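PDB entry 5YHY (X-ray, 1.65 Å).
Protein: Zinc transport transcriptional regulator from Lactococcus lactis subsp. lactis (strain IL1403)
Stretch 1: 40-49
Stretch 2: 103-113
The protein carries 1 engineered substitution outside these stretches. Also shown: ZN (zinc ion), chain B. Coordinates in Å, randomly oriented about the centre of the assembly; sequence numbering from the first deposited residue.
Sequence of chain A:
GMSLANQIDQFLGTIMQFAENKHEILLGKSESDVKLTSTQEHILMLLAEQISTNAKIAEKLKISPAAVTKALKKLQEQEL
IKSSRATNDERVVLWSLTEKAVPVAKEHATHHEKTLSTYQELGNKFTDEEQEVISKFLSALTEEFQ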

ATOM      1  N   GLN A  40      -2.590  16.515 -10.789  1.00 21.13           N
ATOM      2  CA  GLN A  40      -2.868  17.925 -10.569  1.00 20.22           C
ATOM      3  C   GLN A  40      -1.789  18.578  -9.703  1.00 19.99           C
ATOM      4  O   GLN A  40      -1.309  19.666 -10.026  1.00 18.87           O
ATOM      5  N   GLU A  41      -1.393  17.898  -8.625  1.00 20.36           N
ATOM      6  CA  GLU A  41      -0.363  18.427  -7.738  1.00 20.79           C
ATOM      7  C   GLU A  41       0.946  18.587  -8.496  1.00 19.78           C
ATOM      8  O   GLU A  41       1.683  19.550  -8.295  1.00 19.79           O
ATOM      9  N   HIS A  42       1.240  17.632  -9.372  1.00 18.32           N
ATOM     10  CA  HIS A  42       2.509  17.661 -10.081  1.00 17.04           C
ATOM     11  C   HIS A  42       2.559  18.721 -11.171  1.00 18.48           C
ATOM     12  O   HIS A  42       3.615  19.282 -11.431  1.00 18.86           O
ATOM     13  N   ILE A  43       1.412  19.020 -11.775  1.00 18.78           N
ATOM     14  CA  ILE A  43       1.362  20.147 -12.690  1.00 20.40           C
ATOM     15  C   ILE A  43       1.688  21.435 -11.941  1.00 18.33           C
ATOM     16  O   ILE A  43       2.468  22.257 -12.417  1.00 18.94           O
ATOM     17  N   LEU A  44       1.125  21.593 -10.749  1.00 20.13           N
ATOM     18  CA  LEU A  44       1.392  22.802  -9.978  1.00 20.65           C
ATOM     19  C   LEU A  44       2.874  22.927  -9.632  1.00 18.86           C
ATOM     20  O   LEU A  44       3.449  24.006  -9.746  1.00 19.84           O
ATOM     21  N   MET A  45       3.505  21.812  -9.256  1.00 21.15           N
ATOM     22  CA  MET A  45       4.944  21.828  -9.000  1.00 20.96           C
ATOM     23  C   MET A  45       5.741  22.223 -10.225  1.00 18.93           C
ATOM     24  O   MET A  45       6.721  22.952 -10.128  1.00 22.57           O
ATOM     25  N   LEU A  46       5.335  21.718 -11.386  1.00 18.23           N
ATOM     26  CA  LEU A  46       6.027  22.043 -12.614  1.00 18.87           C
ATOM     27  C   LEU A  46       5.896  23.544 -12.925  1.00 20.58           C
ATOM     28  O   LEU A  46       6.874  24.203 -13.276  1.00 22.68           O
ATOM     29  N   LEU A  47       4.689  24.080 -12.768  1.00 19.93           N
ATOM     30  CA  LEU A  47       4.438  25.481 -13.102  1.00 20.20           C
ATOM     31  C   LEU A  47       5.126  26.441 -12.133  1.00 23.97           C
ATOM     32  O   LEU A  47       5.441  27.575 -12.502  1.00 25.14           O
ATOM     33  N   ALA A  48       5.363  25.987 -10.905  1.00 25.65           N
ATOM     34  CA  ALA A  48       6.106  26.784  -9.927  1.00 27.57           C
ATOM     35  C   ALA A  48       7.533  27.007 -10.419  1.00 27.84           C
ATOM     36  O   ALA A  48       8.171  28.013 -10.106  1.00 32.71           O
ATOM     37  N   GLU A  49       8.018  26.051 -11.197  1.00 25.01           N
ATOM     38  CA  GLU A  49       9.370  26.061 -11.727  1.00 28.28           C
ATOM     39  C   GLU A  49       9.442  26.805 -13.059  1.00 33.01           C
ATOM     40  O   GLU A  49      10.385  27.555 -13.310  1.00 33.27           O
ATOM     41  N   PRO A 103       1.354  28.487  -2.418  1.00 27.60           N
ATOM     42  CA  PRO A 103       1.661  27.675  -1.232  1.00 30.84           C
ATOM     43  C   PRO A 103       1.319  26.193  -1.410  1.00 29.39           C
ATOM     44  O   PRO A 103       1.938  25.347  -0.755  1.00 28.41           O
ATOM     45  N   VAL A 104       0.351  25.893  -2.275  1.00 25.76           N
ATOM     46  CA  VAL A 104      -0.083  24.524  -2.528  1.00 27.09           C
ATOM     47  C   VAL A 104       1.066  23.766  -3.176  1.00 24.69           C
ATOM     48  O   VAL A 104       1.403  22.657  -2.759  1.00 24.12           O
ATOM     49  N   ALA A 105       1.675  24.377  -4.186  1.00 23.69           N
ATOM     50  CA  ALA A 105       2.795  23.753  -4.894  1.00 24.15           C
ATOM     51  C   ALA A 105       4.006  23.633  -3.974  1.00 26.31           C
ATOM     52  O   ALA A 105       4.721  22.627  -3.992  1.00 23.87           O
ATOM     53  N   LYS A 106       4.233  24.666  -3.167  1.00 24.64           N
ATOM     54  CA  LYS A 106       5.363  24.654  -2.249  1.00 26.46           C
ATOM     55  C   LYS A 106       5.205  23.522  -1.247  1.00 24.32           C
ATOM     56  O   LYS A 106       6.174  22.817  -0.953  1.00 25.66           O
ATOM     57  N   GLU A 107       3.987  23.342  -0.736  1.00 22.40           N
ATOM     58  CA  GLU A 107       3.724  22.290   0.243  1.00 25.71           C
ATOM     59  C   GLU A 107       3.957  20.919  -0.361  1.00 25.63           C
ATOM     60  O   GLU A 107       4.587  20.062   0.256  1.00 23.97           O
ATOM     61  N   HIS A 108       3.436  20.698  -1.563  1.00 24.19           N
ATOM     62  CA  HIS A 108       3.614  19.385  -2.166  1.00 23.14           C
ATOM     63  C   HIS A 108       5.076  19.092  -2.472  1.00 22.65           C
ATOM     64  O   HIS A 108       5.535  17.960  -2.290  1.00 22.43           O
ATOM     65  N   ALA A 109       5.802  20.097  -2.951  1.00 21.73           N
ATOM     66  CA  ALA A 109       7.217  19.937  -3.223  1.00 23.05           C
ATOM     67  C   ALA A 109       7.929  19.554  -1.929  1.00 25.56           C
ATOM     68  O   ALA A 109       8.784  18.671  -1.915  1.00 25.31           O
ATOM     69  N   THR A 110       7.559  20.214  -0.840  1.00 23.68           N
ATOM     70  CA  THR A 110       8.175  19.904   0.446  1.00 26.65           C
ATOM     71  C   THR A 110       7.934  18.449   0.854  1.00 24.14           C
ATOM     72  O   THR A 110       8.848  17.776   1.358  1.00 24.11           O
ATOM     73  N   HIS A 111       6.716  17.960   0.644  1.00 21.92           N
ATOM     74  CA  HIS A 111       6.404  16.576   0.985  1.00 23.14           C
ATOM     75  C   HIS A 111       7.284  15.599   0.211  1.00 22.46           C
ATOM     76  O   HIS A 111       7.814  14.646   0.783  1.00 21.41           O
ATOM     77  N   HIS A 112       7.425  15.818  -1.093  1.00 23.22           N
ATOM     78  CA  HIS A 112       8.325  14.978  -1.882  1.00 21.81           C
ATOM     79  C   HIS A 112       9.767  15.057  -1.409  1.00 21.45           C
ATOM     80  O   HIS A 112      10.457  14.041  -1.325  1.00 21.44           O
ATOM     81  N   GLU A 113      10.215  16.268  -1.100  1.00 22.96           N
ATOM     82  CA  GLU A 113      11.580  16.481  -0.643  1.00 24.77           C
ATOM     83  C   GLU A 113      11.846  15.724   0.655  1.00 22.98           C
ATOM     84  O   GLU A 113      12.872  15.055   0.785  1.00 24.20           O
TER

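Two helices that cross steeply, here at 104° with axes 8.6 Å apart, can share a metal site if the side chains near the crossing adopt rotamers that converge on one point. Met45 and Ala105 mark the closest backbone approach, their CA atoms 5.0 Å apart, a spacing helped by the small alanine. The CB of Ala105 rests 4.0 Å from Leu44 CB and 4.1 Å from Ala48 CB. Leu44 (m, t) also sends CD1 to within 3.8 Å of CG1 of Val104, which is in its t rotamer.

Met45 leaves its backbone sideways, yet its m, t, p conformation carries the tip into a hole formed by Ala105, His108, Ala109 and His112; SD lies 3.5 Å from His108 CD2, at the ring edge, and CE 3.9 Å from Ala109 CB.

Beyond it lies the zinc. His42 (m), His108 (t) and His112 (m) each bring NE2 to 2.0 Å from ZN, and a ligand from elsewhere in the structure joins them. The nitrogens crowd together, His42 NE2 lying 3.3 Å from His112 NE2, because they share the metal, not a hydrogen bond.

Glu41 (chi1 m) covers one face of His108, its CB 3.6 Å from the ring centroid. With no direct hydrogen bond between the helices, a water bridges them, donating to Glu41 OE1 (2.9 Å from the water O) and Val104 O (2.7 Å from the same O).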

ATOM      1  CB  GLN A  40      -4.264  18.098  -9.956  1.00 21.79           C
ATOM      2  CG  GLN A  40      -5.354  17.712 -10.947  1.00 21.90           C
ATOM      3  CD  GLN A  40      -6.673  17.350 -10.297  1.00 27.17           C
ATOM      4  OE1 GLN A  40      -6.900  17.621  -9.119  1.00 26.59           O
ATOM      5  NE2 GLN A  40      -7.556  16.729 -11.077  1.00 27.07           N
ATOM      6  CB  GLU A  41      -0.134  17.491  -6.542  1.00 23.24           C
ATOM      7  CG  GLU A  41      -1.331  17.305  -5.626  1.00 25.27           C
ATOM      8  CD  GLU A  41      -1.355  18.286  -4.470  1.00 28.26           C
ATOM      9  OE1 GLU A  41      -0.669  19.323  -4.537  1.00 28.27           O
ATOM     10  OE2 GLU A  41      -2.074  18.013  -3.483  1.00 31.06           O
ATOM     11  CB  HIS A  42       2.865  16.273 -10.597  1.00 17.82           C
ATOM     12  CG  HIS A  42       3.009  15.278  -9.496  1.00 21.93           C
ATOM     13  ND1 HIS A  42       3.075  13.921  -9.722  1.00 22.49           N
ATOM     14  CD2 HIS A  42       3.077  15.440  -8.153  1.00 22.54           C
ATOM     15  CE1 HIS A  42       3.188  13.288  -8.569  1.00 25.46           C
ATOM     16  NE2 HIS A  42       3.185  14.188  -7.599  1.00 21.25           N
ATOM     17  CB  ILE A  43      -0.001  20.243 -13.388  1.00 17.74           C
ATOM     18  CG1 ILE A  43      -0.134  19.078 -14.387  1.00 20.45           C
ATOM     19  CG2 ILE A  43      -0.151  21.601 -14.101  1.00 19.40           C
ATOM     20  CD1 ILE A  43      -1.428  19.081 -15.157  1.00 23.00           C
ATOM     21  CB  LEU A  44       0.533  22.861  -8.719  1.00 21.24           C
ATOM     22  CG  LEU A  44      -0.975  22.945  -8.926  1.00 18.53           C
ATOM     23  CD1 LEU A  44      -1.627  23.069  -7.564  1.00 20.69           C
ATOM     24  CD2 LEU A  44      -1.360  24.132  -9.799  1.00 19.62           C
ATOM     25  CB  MET A  45       5.438  20.466  -8.494  1.00 19.55           C
ATOM     26  CG  MET A  45       5.105  20.201  -7.047  1.00 20.82           C
ATOM     27  SD  MET A  45       5.722  18.606  -6.453  1.00 23.27           S
ATOM     28  CE  MET A  45       7.467  18.744  -6.795  1.00 25.17           C
ATOM     29  CB  LEU A  46       5.490  21.179 -13.762  1.00 19.56           C
ATOM     30  CG  LEU A  46       6.109  21.431 -15.127  1.00 23.46           C
ATOM     31  CD1 LEU A  46       7.623  21.278 -15.080  1.00 31.53           C
ATOM     32  CD2 LEU A  46       5.499  20.494 -16.174  1.00 24.82           C
ATOM     33  CB  LEU A  47       2.935  25.764 -13.175  1.00 20.27           C
ATOM     34  CG  LEU A  47       2.207  24.976 -14.265  1.00 22.26           C
ATOM     35  CD1 LEU A  47       0.745  25.414 -14.290  1.00 23.52           C
ATOM     36  CD2 LEU A  47       2.861  25.184 -15.627  1.00 22.44           C
ATOM     37  CB  ALA A  48       6.115  26.086  -8.569  1.00 27.36           C
ATOM     38  CB  GLU A  49       9.837  24.613 -11.891  1.00 33.72           C
ATOM     39  CG  GLU A  49      11.204  24.426 -12.494  1.00 40.43           C
ATOM     40  CD  GLU A  49      11.544  22.953 -12.636  1.00 46.53           C
ATOM     41  OE1 GLU A  49      11.156  22.345 -13.659  1.00 45.50           O
ATOM     42  OE2 GLU A  49      12.177  22.397 -11.715  1.00 49.60           O
ATOM     43  CB  PRO A 103       0.782  28.298  -0.140  1.00 29.72           C
ATOM     44  CG  PRO A 103      -0.348  28.959  -0.892  1.00 32.04           C
ATOM     45  CD  PRO A 103       0.292  29.477  -2.154  1.00 29.35           C
ATOM     46  CB  VAL A 104      -1.332  24.481  -3.451  1.00 26.11           C
ATOM     47  CG1 VAL A 104      -1.715  23.044  -3.804  1.00 26.91           C
ATOM     48  CG2 VAL A 104      -2.511  25.206  -2.798  1.00 27.69           C
ATOM     49  CB  ALA A 105       3.154  24.553  -6.138  1.00 24.16           C
ATOM     50  CB  LYS A 106       5.493  25.995  -1.516  1.00 26.03           C
ATOM     51  CG  LYS A 106       6.684  26.058  -0.572  1.00 34.29           C
ATOM     52  CD  LYS A 106       6.631  27.313   0.295  1.00 39.01           C
ATOM     53  CE  LYS A 106       7.632  27.241   1.442  1.00 46.66           C
ATOM     54  NZ  LYS A 106       7.416  28.343   2.421  1.00 50.34           N
ATOM     55  CB  GLU A 107       2.299  22.356   0.786  1.00 28.52           C
ATOM     56  CG  GLU A 107       1.990  21.247   1.785  1.00 34.52           C
ATOM     57  CD  GLU A 107       0.567  21.290   2.321  1.00 44.10           C
ATOM     58  OE1 GLU A 107      -0.072  22.362   2.257  1.00 49.03           O
ATOM     59  OE2 GLU A 107       0.089  20.242   2.813  1.00 51.31           O
ATOM     60  CB  HIS A 108       2.771  19.220  -3.429  1.00 24.23           C
ATOM     61  CG  HIS A 108       2.544  17.789  -3.799  1.00 22.59           C
ATOM     62  ND1 HIS A 108       1.673  16.978  -3.108  1.00 21.28           N
ATOM     63  CD2 HIS A 108       3.098  17.017  -4.766  1.00 21.89           C
ATOM     64  CE1 HIS A 108       1.676  15.771  -3.649  1.00 23.98           C
ATOM     65  NE2 HIS A 108       2.547  15.766  -4.641  1.00 22.05           N
ATOM     66  CB  ALA A 109       7.801  21.211  -3.800  1.00 27.42           C
ATOM     67  CB  THR A 110       7.686  20.850   1.546  1.00 26.16           C
ATOM     68  OG1 THR A 110       8.082  22.186   1.219  1.00 28.24           O
ATOM     69  CG2 THR A 110       8.297  20.473   2.878  1.00 27.66           C
ATOM     70  CB  HIS A 111       4.935  16.253   0.731  1.00 23.55           C
ATOM     71  CG  HIS A 111       3.992  17.009   1.609  1.00 26.26           C
ATOM     72  ND1 HIS A 111       4.300  17.355   2.906  1.00 27.13           N
ATOM     73  CD2 HIS A 111       2.745  17.486   1.378  1.00 30.74           C
ATOM     74  CE1 HIS A 111       3.288  18.023   3.433  1.00 33.47           C
ATOM     75  NE2 HIS A 111       2.331  18.113   2.527  1.00 33.64           N
ATOM     76  CB  HIS A 112       8.236  15.325  -3.366  1.00 22.99           C
ATOM     77  CG  HIS A 112       7.095  14.652  -4.050  1.00 25.54           C
ATOM     78  ND1 HIS A 112       7.139  13.329  -4.439  1.00 25.15           N
ATOM     79  CD2 HIS A 112       5.866  15.102  -4.382  1.00 20.65           C
ATOM     80  CE1 HIS A 112       5.990  12.999  -4.995  1.00 27.28           C
ATOM     81  NE2 HIS A 112       5.198  14.057  -4.972  1.00 25.09           N
ATOM     82  CB  GLU A 113      11.838  17.972  -0.452  1.00 27.25           C
ATOM     83  CG  GLU A 113      13.263  18.318  -0.073  1.00 29.62           C
ATOM     84  CD  GLU A 113      13.437  19.811   0.157  1.00 37.50           C
ATOM     85  OE1 GLU A 113      12.824  20.344   1.113  1.00 39.53           O
ATOM     86  OE2 GLU A 113      14.173  20.450  -0.628  1.00 44.10           O
TER
HETATM   87 ZN    ZN B 201       3.241  14.095  -5.566  1.00 22.57          ZN
HETATM   88  O   HOH W   1      -0.174  20.643  -1.964  1.00 29.84           O